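Local coordinates for malonate decarboxylase subunit alpha (Acinetobacter baumannii ATCC 17978, PDB 6MPR), which probably serves as the transferase subunit of malonate decarboxylase, exchanging acetyl for malonyl on the acyl-carrier subunit so that bound malonyl can be decarboxylated, at residues K61-G66 with N157-A162; D89-M94 with K113-F118; H261-L266 with T405-D410; H396-R401 with G426-V431. All blocks are in the same frame, centred on the assembly; numbering follows the deposited sequence. Where two conformers were deposited one is given.

Contact 1: residues K61-G66 with N157-A162; sequences KVVLEG and NVVLSA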
loop_
_atom_site.group_PDB
_atom_site.type_symbol
_atom_site.label_atom_id
_atom_site.label_comp_id
_atom_site.label_asym_id
_atom_site.label_seq_id
_atom_site.Cartn_x
_atom_site.Cartn_y
_atom_site.Cartn_z
ATOM N N LYS A 61 -11.133 -20.489 4.740
ATOM C CA LYS A 61 -11.172 -19.088 4.321
ATOM C C LYS A 61 -11.335 -19.032 2.804
ATOM O O LYS A 61 -10.463 -19.496 2.066
ATOM C CB LYS A 61 -9.898 -18.362 4.752
ATOM C CG LYS A 61 -9.717 -18.289 6.261
ATOM C CD LYS A 61 -8.419 -17.569 6.619
ATOM C CE LYS A 61 -8.144 -17.600 8.117
ATOM N NZ LYS A 61 -8.086 -18.989 8.648
ATOM N N VAL A 62 -12.435 -18.451 2.339
ATOM C CA VAL A 62 -12.793 -18.449 0.922
ATOM C C VAL A 62 -12.887 -17.000 0.506
ATOM O O VAL A 62 -13.777 -16.282 0.968
ATOM C CB VAL A 62 -14.126 -19.171 0.668
ATOM C CG1 VAL A 62 -14.498 -19.108 -0.816
ATOM C CG2 VAL A 62 -14.026 -20.626 1.165
ATOM N N VAL A 63 -11.969 -16.567 -0.354
ATOM C CA VAL A 63 -12.087 -15.270 -1.010
ATOM C C VAL A 63 -13.063 -15.419 -2.167
ATOM O O VAL A 63 -12.904 -16.310 -3.006
ATOM C CB VAL A 63 -10.716 -14.796 -1.510
ATOM C CG1 VAL A 63 -10.857 -13.557 -2.405
ATOM C CG2 VAL A 63 -9.782 -14.501 -0.320
ATOM N N LEU A 64 -14.055 -14.532 -2.233
ATOM C CA LEU A 64 -15.079 -14.575 -3.272
ATOM C C LEU A 64 -15.186 -13.179 -3.856
ATOM O O LEU A 64 -15.389 -12.213 -3.110
ATOM C CB LEU A 64 -16.437 -15.023 -2.709
ATOM C CG LEU A 64 -17.652 -14.925 -3.647
ATOM C CD1 LEU A 64 -17.421 -15.778 -4.873
ATOM C CD2 LEU A 64 -18.920 -15.378 -2.925
ATOM N N GLU A 65 -15.008 -13.062 -5.169
ATOM C CA GLU A 65 -15.167 -11.780 -5.851
ATOM C C GLU A 65 -16.641 -11.542 -6.172
ATOM O O GLU A 65 -17.270 -12.377 -6.826
ATOM C CB GLU A 65 -14.347 -11.770 -7.144
ATOM C CG GLU A 65 -12.829 -11.793 -6.946
ATOM C CD GLU A 65 -12.082 -11.760 -8.270
ATOM O OE1 GLU A 65 -12.736 -11.697 -9.330
ATOM O OE2 GLU A 65 -10.844 -11.830 -8.256
ATOM N N GLY A 66 -17.207 -10.446 -5.676
ATOM C CA GLY A 66 -16.633 -9.711 -4.563
ATOM C C GLY A 66 -15.671 -8.556 -4.809
ATOM O O GLY A 66 -15.178 -7.958 -3.847
ATOM N N ASN A 157 -7.646 -20.119 1.822
ATOM C CA ASN A 157 -7.635 -21.518 1.394
ATOM C C ASN A 157 -8.191 -21.710 -0.005
ATOM O O ASN A 157 -7.785 -22.654 -0.707
ATOM C CB ASN A 157 -8.460 -22.376 2.353
ATOM C CG ASN A 157 -7.946 -22.316 3.763
ATOM O OD1 ASN A 157 -8.614 -21.802 4.659
ATOM N ND2 ASN A 157 -6.754 -22.866 3.980
ATOM N N VAL A 158 -9.128 -20.850 -0.411
ATOM C CA VAL A 158 -9.816 -20.933 -1.693
ATOM C C VAL A 158 -10.006 -19.508 -2.197
ATOM O O VAL A 158 -10.336 -18.605 -1.422
ATOM C CB VAL A 158 -11.187 -21.635 -1.571
ATOM C CG1 VAL A 158 -11.909 -21.671 -2.930
ATOM C CG2 VAL A 158 -11.027 -23.041 -0.976
ATOM N N VAL A 159 -9.789 -19.303 -3.487
ATOM C CA VAL A 159 -10.109 -18.033 -4.131
ATOM C C VAL A 159 -11.022 -18.306 -5.318
ATOM O O VAL A 159 -10.694 -19.129 -6.183
ATOM C CB VAL A 159 -8.842 -17.279 -4.568
ATOM C CG1 VAL A 159 -9.219 -15.977 -5.252
ATOM C CG2 VAL A 159 -7.941 -16.990 -3.357
ATOM N N LEU A 160 -12.161 -17.605 -5.355
ATOM C CA LEU A 160 -13.183 -17.719 -6.402
ATOM C C LEU A 160 -13.218 -16.386 -7.141
ATOM O O LEU A 160 -13.675 -15.373 -6.594
ATOM C CB LEU A 160 -14.548 -18.049 -5.799
ATOM C CG LEU A 160 -14.625 -19.281 -4.898
ATOM C CD1 LEU A 160 -16.052 -19.402 -4.314
ATOM C CD2 LEU A 160 -14.237 -20.525 -5.694
ATOM N N SER A 161 -12.719 -16.377 -8.379
ATOM C CA SER A 161 -12.484 -15.142 -9.117
ATOM C C SER A 161 -13.101 -15.239 -10.502
ATOM O O SER A 161 -13.594 -16.287 -10.918
ATOM C CB SER A 161 -10.980 -14.836 -9.244
ATOM O OG SER A 161 -10.404 -14.550 -7.989
ATOM N N ALA A 162 -13.079 -14.119 -11.229
ATOM C CA ALA A 162 -13.664 -14.049 -12.564
ATOM C C ALA A 162 -12.738 -13.357 -13.555
ATOM O O ALA A 162 -12.000 -12.432 -13.199
ATOM C CB ALA A 162 -14.998 -13.292 -12.542
HETATM O O HOH W 1 -9.321 -21.882 7.488
#

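Contact 2: residues D89-M94 with K113-F118; sequences DLHMIM and KLDFSF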
loop_
_atom_site.group_PDB
_atom_site.type_symbol
_atom_site.label_atom_id
_atom_site.label_comp_id
_atom_site.label_asym_id
_atom_site.label_seq_id
_atom_site.Cartn_x
_atom_site.Cartn_y
_atom_site.Cartn_z
ATOM N N ASP A 89 -19.651 -23.357 7.861
ATOM C CA ASP A 89 -18.644 -22.609 8.621
ATOM C C ASP A 89 -17.569 -22.028 7.718
ATOM O O ASP A 89 -16.414 -21.864 8.132
ATOM C CB ASP A 89 -18.010 -23.470 9.713
ATOM C CG ASP A 89 -18.981 -23.789 10.826
ATOM O OD1 ASP A 89 -19.248 -22.892 11.649
ATOM O OD2 ASP A 89 -19.515 -24.918 10.847
ATOM N N LEU A 90 -17.940 -21.713 6.481
ATOM C CA LEU A 90 -17.020 -21.005 5.604
ATOM C C LEU A 90 -16.728 -19.618 6.163
ATOM O O LEU A 90 -17.616 -18.935 6.672
ATOM C CB LEU A 90 -17.597 -20.895 4.187
ATOM C CG LEU A 90 -17.738 -22.213 3.419
ATOM C CD1 LEU A 90 -17.994 -21.979 1.943
ATOM C CD2 LEU A 90 -16.507 -23.113 3.642
ATOM N N HIS A 91 -15.471 -19.216 6.085
ATOM C CA HIS A 91 -15.043 -17.887 6.509
ATOM C C HIS A 91 -14.868 -17.104 5.218
ATOM O O HIS A 91 -13.897 -17.308 4.482
ATOM C CB HIS A 91 -13.762 -17.979 7.337
ATOM C CG HIS A 91 -13.211 -16.660 7.791
ATOM N ND1 HIS A 91 -12.244 -16.572 8.765
ATOM C CD2 HIS A 91 -13.468 -15.388 7.400
ATOM C CE1 HIS A 91 -11.938 -15.302 8.971
ATOM N NE2 HIS A 91 -12.660 -14.561 8.146
ATOM N N MET A 92 -15.839 -16.247 4.914
ATOM C CA MET A 92 -15.796 -15.515 3.654
ATOM C C MET A 92 -14.931 -14.281 3.802
ATOM O O MET A 92 -14.993 -13.571 4.816
ATOM C CB MET A 92 -17.200 -15.112 3.201
ATOM C CG MET A 92 -18.160 -16.292 3.083
ATOM S SD MET A 92 -17.551 -17.642 2.036
ATOM C CE MET A 92 -17.381 -16.773 0.466
ATOM N N ILE A 93 -14.126 -14.030 2.773
ATOM C CA ILE A 93 -13.259 -12.863 2.691
ATOM C C ILE A 93 -13.636 -12.150 1.406
ATOM O O ILE A 93 -13.375 -12.660 0.308
ATOM C CB ILE A 93 -11.772 -13.238 2.714
ATOM C CG1 ILE A 93 -11.447 -13.977 4.010
ATOM C CG2 ILE A 93 -10.900 -11.981 2.619
ATOM C CD1 ILE A 93 -10.122 -14.721 3.998
ATOM N N MET A 94 -14.272 -10.977 1.537
ATOM C CA MET A 94 -14.832 -10.347 0.353
ATOM C C MET A 94 -14.529 -8.859 0.336
ATOM O O MET A 94 -14.938 -8.143 1.254
ATOM C CB MET A 94 -16.339 -10.574 0.299
ATOM C CG MET A 94 -16.730 -12.065 0.301
ATOM S SD MET A 94 -18.500 -12.302 0.121
ATOM C CE MET A 94 -18.672 -11.807 -1.585
ATOM N N LYS A 113 -18.481 -16.752 9.156
ATOM C CA LYS A 113 -17.645 -15.591 9.424
ATOM C C LYS A 113 -17.479 -14.743 8.171
ATOM O O LYS A 113 -17.462 -15.251 7.048
ATOM C CB LYS A 113 -16.262 -16.010 9.936
ATOM C CG LYS A 113 -16.260 -16.771 11.231
ATOM C CD LYS A 113 -14.818 -17.024 11.646
ATOM C CE LYS A 113 -14.709 -17.981 12.810
ATOM N NZ LYS A 113 -13.270 -18.192 13.137
ATOM N N LEU A 114 -17.341 -13.440 8.371
ATOM C CA LEU A 114 -17.170 -12.519 7.255
ATOM C C LEU A 114 -16.131 -11.466 7.596
ATOM O O LEU A 114 -16.230 -10.810 8.636
ATOM C CB LEU A 114 -18.494 -11.838 6.894
ATOM C CG LEU A 114 -18.389 -10.762 5.804
ATOM C CD1 LEU A 114 -18.008 -11.400 4.441
ATOM C CD2 LEU A 114 -19.692 -9.981 5.711
ATOM N N ASP A 115 -15.129 -11.322 6.726
ATOM C CA ASP A 115 -14.226 -10.176 6.715
ATOM C C ASP A 115 -14.405 -9.481 5.378
ATOM O O ASP A 115 -14.338 -10.137 4.332
ATOM C CB ASP A 115 -12.765 -10.591 6.907
ATOM C CG ASP A 115 -12.420 -10.834 8.366
ATOM O OD1 ASP A 115 -12.293 -9.850 9.132
ATOM O OD2 ASP A 115 -12.309 -12.008 8.762
ATOM N N PHE A 116 -14.653 -8.170 5.403
ATOM C CA PHE A 116 -14.994 -7.461 4.170
ATOM C C PHE A 116 -14.525 -6.017 4.238
ATOM O O PHE A 116 -14.039 -5.543 5.270
ATOM C CB PHE A 116 -16.505 -7.521 3.864
ATOM C CG PHE A 116 -17.366 -6.638 4.752
ATOM C CD1 PHE A 116 -17.616 -6.984 6.070
ATOM C CD2 PHE A 116 -17.957 -5.489 4.243
ATOM C CE1 PHE A 116 -18.431 -6.183 6.882
ATOM C CE2 PHE A 116 -18.760 -4.683 5.035
ATOM C CZ PHE A 116 -18.986 -5.019 6.363
ATOM N N SER A 117 -14.653 -5.325 3.099
ATOM C CA SER A 117 -14.336 -3.901 3.013
ATOM C C SER A 117 -15.528 -3.027 2.650
ATOM O O SER A 117 -15.760 -2.002 3.309
ATOM C CB SER A 117 -13.200 -3.668 2.012
ATOM O OG SER A 117 -12.913 -2.280 1.914
ATOM N N PHE A 118 -16.307 -3.374 1.629
ATOM C CA PHE A 118 -17.416 -2.512 1.239
ATOM C C PHE A 118 -18.751 -3.240 1.321
ATOM O O PHE A 118 -18.839 -4.429 1.016
ATOM C CB PHE A 118 -17.229 -1.948 -0.176
ATOM C CG PHE A 118 -18.336 -1.018 -0.593
ATOM C CD1 PHE A 118 -18.385 0.285 -0.114
ATOM C CD2 PHE A 118 -19.346 -1.459 -1.431
ATOM C CE1 PHE A 118 -19.412 1.131 -0.479
ATOM C CE2 PHE A 118 -20.381 -0.606 -1.813
ATOM C CZ PHE A 118 -20.414 0.683 -1.333
#

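Contact 3: residues H261-L266 with T405-D410; sequences HNVQSL and TPAWLD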
loop_
_atom_site.group_PDB
_atom_site.type_symbol
_atom_site.label_atom_id
_atom_site.label_comp_id
_atom_site.label_asym_id
_atom_site.label_seq_id
_atom_site.Cartn_x
_atom_site.Cartn_y
_atom_site.Cartn_z
ATOM N N HIS A 261 -3.729 25.494 -3.177
ATOM C CA HIS A 261 -2.627 24.649 -2.746
ATOM C C HIS A 261 -1.864 24.014 -3.895
ATOM O O HIS A 261 -0.978 23.188 -3.644
ATOM C CB HIS A 261 -3.148 23.553 -1.816
ATOM C CG HIS A 261 -3.904 24.082 -0.642
ATOM N ND1 HIS A 261 -3.293 24.773 0.378
ATOM C CD2 HIS A 261 -5.220 24.031 -0.329
ATOM C CE1 HIS A 261 -4.199 25.127 1.275
ATOM N NE2 HIS A 261 -5.376 24.684 0.871
ATOM N N ASN A 262 -2.188 24.359 -5.141
ATOM C CA ASN A 262 -1.463 23.873 -6.322
ATOM C C ASN A 262 -1.528 22.346 -6.434
ATOM O O ASN A 262 -0.515 21.667 -6.602
ATOM C CB ASN A 262 -0.016 24.369 -6.297
ATOM C CG ASN A 262 0.665 24.274 -7.655
ATOM O OD1 ASN A 262 0.040 24.497 -8.699
ATOM N ND2 ASN A 262 1.955 23.931 -7.647
ATOM N N VAL A 263 -2.744 21.812 -6.346
ATOM C CA VAL A 263 -2.968 20.365 -6.383
ATOM C C VAL A 263 -2.725 19.858 -7.800
ATOM O O VAL A 263 -3.426 20.251 -8.736
ATOM C CB VAL A 263 -4.387 20.027 -5.909
ATOM C CG1 VAL A 263 -4.683 18.528 -6.055
ATOM C CG2 VAL A 263 -4.589 20.505 -4.463
ATOM N N GLN A 264 -1.724 18.990 -7.957
ATOM C CA GLN A 264 -1.369 18.386 -9.237
ATOM C C GLN A 264 -1.974 17.012 -9.445
ATOM O O GLN A 264 -2.169 16.600 -10.599
ATOM C CB GLN A 264 0.153 18.224 -9.365
ATOM C CG GLN A 264 0.963 19.467 -9.125
ATOM C CD GLN A 264 0.597 20.550 -10.098
ATOM O OE1 GLN A 264 0.748 20.382 -11.309
ATOM N NE2 GLN A 264 0.086 21.669 -9.579
ATOM N N SER A 265 -2.220 16.272 -8.364
ATOM C CA SER A 265 -2.635 14.875 -8.448
ATOM C C SER A 265 -3.715 14.618 -7.410
ATOM O O SER A 265 -3.685 15.195 -6.319
ATOM C CB SER A 265 -1.447 13.932 -8.221
ATOM O OG SER A 265 -0.789 14.223 -7.002
ATOM N N LEU A 266 -4.671 13.749 -7.744
ATOM C CA LEU A 266 -5.817 13.622 -6.851
ATOM C C LEU A 266 -6.655 12.406 -7.211
ATOM O O LEU A 266 -6.541 11.834 -8.302
ATOM C CB LEU A 266 -6.694 14.886 -6.895
ATOM C CG LEU A 266 -7.553 15.142 -8.144
ATOM C CD1 LEU A 266 -8.418 16.354 -7.892
ATOM C CD2 LEU A 266 -6.722 15.352 -9.435
ATOM N N THR A 405 5.706 17.393 -2.356
ATOM C CA THR A 405 5.106 18.083 -3.486
ATOM C C THR A 405 4.582 19.387 -2.909
ATOM O O THR A 405 4.426 19.501 -1.686
ATOM C CB THR A 405 3.952 17.299 -4.128
ATOM O OG1 THR A 405 2.911 17.135 -3.160
ATOM C CG2 THR A 405 4.396 15.903 -4.636
ATOM N N PRO A 406 4.300 20.391 -3.756
ATOM C CA PRO A 406 3.879 21.702 -3.214
ATOM C C PRO A 406 2.632 21.658 -2.332
ATOM O O PRO A 406 2.629 22.286 -1.264
ATOM C CB PRO A 406 3.659 22.542 -4.483
ATOM C CG PRO A 406 4.621 21.946 -5.494
ATOM C CD PRO A 406 4.568 20.457 -5.208
ATOM N N ALA A 407 1.573 20.940 -2.732
ATOM C CA ALA A 407 0.371 20.901 -1.899
ATOM C C ALA A 407 0.656 20.243 -0.553
ATOM O O ALA A 407 0.177 20.705 0.489
ATOM C CB ALA A 407 -0.758 20.156 -2.624
ATOM N N TRP A 408 1.431 19.154 -0.558
ATOM C CA TRP A 408 1.730 18.432 0.675
ATOM C C TRP A 408 2.574 19.284 1.620
ATOM O O TRP A 408 2.339 19.297 2.835
ATOM C CB TRP A 408 2.433 17.125 0.317
ATOM C CG TRP A 408 2.771 16.190 1.431
ATOM C CD1 TRP A 408 1.963 15.237 1.979
ATOM C CD2 TRP A 408 4.039 16.062 2.080
ATOM N NE1 TRP A 408 2.644 14.541 2.956
ATOM C CE2 TRP A 408 3.925 15.021 3.025
ATOM C CE3 TRP A 408 5.258 16.725 1.955
ATOM C CZ2 TRP A 408 4.976 14.645 3.847
ATOM C CZ3 TRP A 408 6.306 16.340 2.766
ATOM C CH2 TRP A 408 6.157 15.311 3.706
ATOM N N LEU A 409 3.548 20.020 1.080
ATOM C CA LEU A 409 4.305 20.961 1.905
ATOM C C LEU A 409 3.432 22.094 2.432
ATOM O O LEU A 409 3.708 22.634 3.510
ATOM C CB LEU A 409 5.463 21.566 1.102
ATOM C CG LEU A 409 6.689 20.693 0.878
ATOM C CD1 LEU A 409 7.712 21.427 -0.003
ATOM C CD2 LEU A 409 7.291 20.353 2.233
ATOM N N ASP A 410 2.400 22.490 1.676
ATOM C CA ASP A 410 1.561 23.614 2.081
ATOM C C ASP A 410 0.788 23.314 3.357
ATOM O O ASP A 410 0.309 24.248 4.014
ATOM C CB ASP A 410 0.596 23.982 0.951
ATOM C CG ASP A 410 0.325 25.472 0.861
ATOM O OD1 ASP A 410 1.158 26.278 1.348
ATOM O OD2 ASP A 410 -0.736 25.842 0.308
HETATM O O HOH W 2 1.443 25.082 -2.772
HETATM O O HOH W 3 1.333 20.034 -5.535
#

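Contact 4: residues H396-R401 with G426-V431; sequences HDPRGR and GKKLVV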
loop_
_atom_site.group_PDB
_atom_site.type_symbol
_atom_site.label_atom_id
_atom_site.label_comp_id
_atom_site.label_asym_id
_atom_site.label_seq_id
_atom_site.Cartn_x
_atom_site.Cartn_y
_atom_site.Cartn_z
ATOM N N HIS A 396 -6.796 9.580 4.690
ATOM C CA HIS A 396 -5.962 9.766 5.866
ATOM C C HIS A 396 -4.638 10.387 5.446
ATOM O O HIS A 396 -4.243 10.346 4.277
ATOM C CB HIS A 396 -5.727 8.442 6.612
ATOM C CG HIS A 396 -4.755 7.529 5.927
ATOM N ND1 HIS A 396 -5.144 6.607 4.979
ATOM C CD2 HIS A 396 -3.412 7.395 6.053
ATOM C CE1 HIS A 396 -4.080 5.960 4.533
ATOM N NE2 HIS A 396 -3.018 6.408 5.177
ATOM N N ASP A 397 -3.971 10.992 6.419
ATOM C CA ASP A 397 -2.626 11.502 6.238
ATOM C C ASP A 397 -1.642 10.339 6.272
ATOM O O ASP A 397 -1.468 9.710 7.324
ATOM C CB ASP A 397 -2.296 12.516 7.332
ATOM C CG ASP A 397 -0.901 13.089 7.177
ATOM O OD1 ASP A 397 -0.437 13.210 6.018
ATOM O OD2 ASP A 397 -0.277 13.416 8.208
ATOM N N PRO A 398 -0.999 10.003 5.145
ATOM C CA PRO A 398 -0.080 8.854 5.127
ATOM C C PRO A 398 1.208 9.161 5.873
ATOM O O PRO A 398 2.066 9.887 5.352
ATOM C CB PRO A 398 0.169 8.635 3.626
ATOM C CG PRO A 398 0.014 10.031 3.018
ATOM C CD PRO A 398 -1.071 10.699 3.845
ATOM N N ARG A 399 1.367 8.623 7.087
ATOM C CA ARG A 399 2.484 8.995 7.946
ATOM C C ARG A 399 3.783 8.282 7.576
ATOM O O ARG A 399 4.817 8.561 8.195
ATOM C CB ARG A 399 2.107 8.742 9.416
ATOM C CG ARG A 399 0.926 9.610 9.913
ATOM C CD ARG A 399 1.350 11.069 10.189
ATOM N NE ARG A 399 0.230 11.960 10.528
ATOM C CZ ARG A 399 -0.251 12.127 11.754
ATOM N NH1 ARG A 399 0.276 11.466 12.775
ATOM N NH2 ARG A 399 -1.259 12.962 11.964
ATOM N N GLY A 400 3.748 7.373 6.601
ATOM C CA GLY A 400 4.955 6.789 6.056
ATOM C C GLY A 400 5.497 7.571 4.884
ATOM O O GLY A 400 6.597 7.283 4.402
ATOM N N ARG A 401 4.768 8.589 4.427
ATOM C CA ARG A 401 5.185 9.374 3.273
ATOM C C ARG A 401 6.303 10.355 3.625
ATOM O O ARG A 401 6.256 11.045 4.650
ATOM C CB ARG A 401 4.000 10.142 2.684
ATOM C CG ARG A 401 4.419 11.133 1.600
ATOM C CD ARG A 401 3.271 11.785 0.845
ATOM N NE ARG A 401 3.800 12.898 0.049
ATOM C CZ ARG A 401 3.167 13.490 -0.950
ATOM N NH1 ARG A 401 1.957 13.083 -1.325
ATOM N NH2 ARG A 401 3.755 14.492 -1.577
ATOM N N GLY A 426 4.919 17.627 5.947
ATOM C CA GLY A 426 3.712 17.944 5.223
ATOM C C GLY A 426 2.608 16.967 5.569
ATOM O O GLY A 426 2.759 16.061 6.397
ATOM N N LYS A 427 1.460 17.170 4.913
ATOM C CA LYS A 427 0.275 16.343 5.117
ATOM C C LYS A 427 -0.475 16.209 3.799
ATOM O O LYS A 427 -0.524 17.144 2.992
ATOM C CB LYS A 427 -0.680 16.941 6.171
ATOM C CG LYS A 427 -0.040 17.346 7.494
ATOM C CD LYS A 427 -1.116 17.860 8.450
ATOM C CE LYS A 427 -0.591 18.069 9.866
ATOM N NZ LYS A 427 0.223 19.308 10.016
ATOM N N LYS A 428 -1.070 15.044 3.579
ATOM C CA LYS A 428 -1.910 14.925 2.393
ATOM C C LYS A 428 -3.220 15.673 2.625
ATOM O O LYS A 428 -3.749 15.704 3.741
ATOM C CB LYS A 428 -2.182 13.463 2.085
ATOM C CG LYS A 428 -2.989 13.178 0.819
ATOM C CD LYS A 428 -3.537 11.757 0.974
ATOM C CE LYS A 428 -4.486 11.372 -0.114
ATOM N NZ LYS A 428 -4.784 9.921 0.029
ATOM N N LEU A 429 -3.759 16.265 1.553
ATOM C CA LEU A 429 -5.046 16.945 1.647
ATOM C C LEU A 429 -6.172 15.927 1.598
ATOM O O LEU A 429 -6.209 15.064 0.720
ATOM C CB LEU A 429 -5.222 17.970 0.523
ATOM C CG LEU A 429 -4.360 19.241 0.606
ATOM C CD1 LEU A 429 -2.863 18.932 0.400
ATOM C CD2 LEU A 429 -4.856 20.279 -0.404
ATOM N N VAL A 430 -7.074 16.017 2.568
ATOM C CA VAL A 430 -8.221 15.129 2.688
ATOM C C VAL A 430 -9.427 16.039 2.863
ATOM O O VAL A 430 -9.541 16.730 3.884
ATOM C CB VAL A 430 -8.064 14.160 3.864
ATOM C CG1 VAL A 430 -9.347 13.418 4.147
ATOM C CG2 VAL A 430 -6.939 13.179 3.565
ATOM N N VAL A 431 -10.295 16.085 1.848
ATOM C CA VAL A 431 -11.410 17.023 1.791
ATOM C C VAL A 431 -12.712 16.257 1.976
ATOM O O VAL A 431 -12.995 15.311 1.228
ATOM C CB VAL A 431 -11.433 17.790 0.458
ATOM C CG1 VAL A 431 -12.542 18.863 0.479
ATOM C CG2 VAL A 431 -10.058 18.378 0.156
HETATM O O HOH W 4 -3.975 8.286 2.311
HETATM O O HOH W 5 2.396 13.884 8.058
#

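Contact 1: residues K61-G66 with N157-A162
Leu160 and the side chains of Val62 and Leu64 form the apolar centre of this pairing. Leu160 CD1 lies 3.8 Å from Val62 CG1, while Leu64 CD1 rests against Leu160 CB and CD1, so the leucine sits between two residues of strand 61-64. Its CG is anti to the carbonyl carbon (chi1 -54°), which puts Leu160 CG near Val62 CG1. Val158 shares this face, lying side by side with Val62, and Leu75 and Leu79 of helix 73-79 pack on Leu160. On the other face Val63 and Val159 run alongside each other, Val63 CB to Val159 CG2 4.0 Å, under helix 181-189.

The backbones are parallel, 13° apart, and joined by regular bonds: Val63 N to Val158 O, Leu160 N to Val63 O at 2.8 Å, and Glu65 N to Leu160 O. At the start of the strands Lys61 O accepts from both Asn157 N and Val158 N. Asn157 OD1 in turn receives Lys61 N at 2.8 Å, in its carbonyl plane on a lone pair, so side chain and backbone of Asn157 both grip Lys61.

At the far end the Glu65 carboxylate spans Ser161 and Ala162. In the conformer given, Ser161 OG donates to Glu65 OE2 at 2.8 Å, and Ala162 N donates to Glu65 OE1 at 3.1 Å, each from above the carboxylate plane; Ser181 OG is a further partner of OE2. These two strands are adjacent members of the parallel sheet of the N-terminal half, with helices on both faces, an alpha/beta architecture.

Contact 2: residues D89-M94 with K113-F118
Parallel strand pairing joins His91 through Met94 to Lys113 through Phe116, next to the edge strand 136-140 of the N-terminal sheet. The strand directions differ by 12°, and His91, Met92, Ile93 and Met94 pair with Lys113, Leu114, Asp115 and Phe116 in turn. Met92 N bonds to Lys113 O, Asp115 N to Met92 O at 3.0 Å with an N-H...O angle of 171°, and Met94 N to Asp115 O. The outer bonds, Lys113 N to Leu90 O and Ser117 N to Met94 O, are weak.

Helix 100-107 lies between the two strands in sequence, making a beta-alpha-beta crossover. It packs on the face carrying Met92, Met94 and Leu114, where Phe106 meets both Met92 and Leu114. Within that face Leu114 CD1 reaches Met92 CB at 4.0 Å.

The other face holds a His-carboxylate hydrogen bond. His91 NE2 donates to Asp115 OD2 at 2.6 Å, with OD2 close to the ring plane and using its anti lone pair; the ring and carboxylate planes are 32° apart. Lys113 CB covers one ring face as a CH-pi contact, 4.0 Å from the centroid of the His91 ring. Asp115 OD1 takes a different donor, Ala139 N of the edge strand, so the carboxylate bridges His91 to the next strand.

Contact 3: residues H261-L266 with T405-D410
A Schellman motif at the C-terminal end of helix 244-261 brings His261 and Asn262 against the first turn of helix 406-410. Asn262 leaves helical geometry with positive phi, and the chain then turns toward strand 265-268. The polar link across the contact is a His-carboxylate hydrogen bond: His261 ND1 donates to Asp410 OD2 at 2.8 Å, with an N-H...O angle of 161°. The oxygen stays near the ring plane but is met on its anti side, 28° out of the carboxylate plane. The two side chains cross at about a right angle, and their planes stand 67° apart. Rings of His474 and Tyr485 also meet the imidazole.

Ala407 is the close backbone neighbour, its CA 3.2 Å from His261 O. Its CB reaches Val263 CG2 at 4.3 Å, and Leu429 of strand 429-433 packs on His261, Val263 and Ala407 alike. A water accepts from Ala407 N (3.0 Å) and lies 2.7 Å from Asn262 O, between the amide of the helix's first turn and the residue just beyond the end of helix 244-261. Gln264 NE2 donates to the same carbonyl from above its plane.

At the N-cap position of helix 406-410, Thr405 is bonded through OG1 to Asp362 and Arg401. The arrangement thus sets a helix C-terminus with a Schellman motif beside a helix N-terminus, at the entry to a parallel strand of the C-terminal sheet.

Contact 4: residues H396-R401 with G426-V431
Lys428 lies across Pro398. Lys428 CB presses on Pro398 CD at 3.5 Å, tighter than usual for two carbons, with the two side chains crossing at about a right angle. CG is anti to the backbone N (chi1 -177°), and the chain runs on extended; Lys428 CD lies near both Pro398 CD and His396 O, 3.7 Å from the oxygen. At the tip, Lys428 NZ donates to a water at 2.9 Å, which in turn donates to His396 O. Lys428 NZ also bonds to Gly357 O and Met394 O, so the buried ammonium is satisfied mainly by carbonyl oxygens.

The backbone N of Lys428 donates to Asp397 OD1 at 3.1 Å, from above the carboxylate plane. Through this bond the Asp397 carboxylate, just before the type I turn Pro398-Arg401, ties the loop to the residues leading into strand 429-433. In the conformer given, Arg399 NE makes a salt bridge to Asp397 OD2 at 2.8 Å, and a water links that oxygen to Gly426 O.

The segment 396-401 follows helix 391-394, with helix 350-359 touching His396 and Pro398, and it packs beside the start of strand 429-433, which lies between strands 363-366 and 474-477.

From the N terminus, contact 1 closes the long loop between strands 61-64 and 158-163, and contact 2 is nested inside it, closing a short crossover. They share the N-terminal parallel sheet and touch where Val62 meets His91 and Ile93, so the four consecutive strands 158-163, 61-64, 90-94 and 111-116 are joined in one parallel sheet. After contact 1 closes, contact 3 opens at 261-266; contact 4 opens at 396-401, before contact 3 closes at 405-410, and ends at 426-431, so these two cross. They meet at Trp408 and Lys427, tying helix ends and a loop to the C-terminal sheet, and both touch the second subunit. The centres of contacts 1 and 3 are about 38 Å apart.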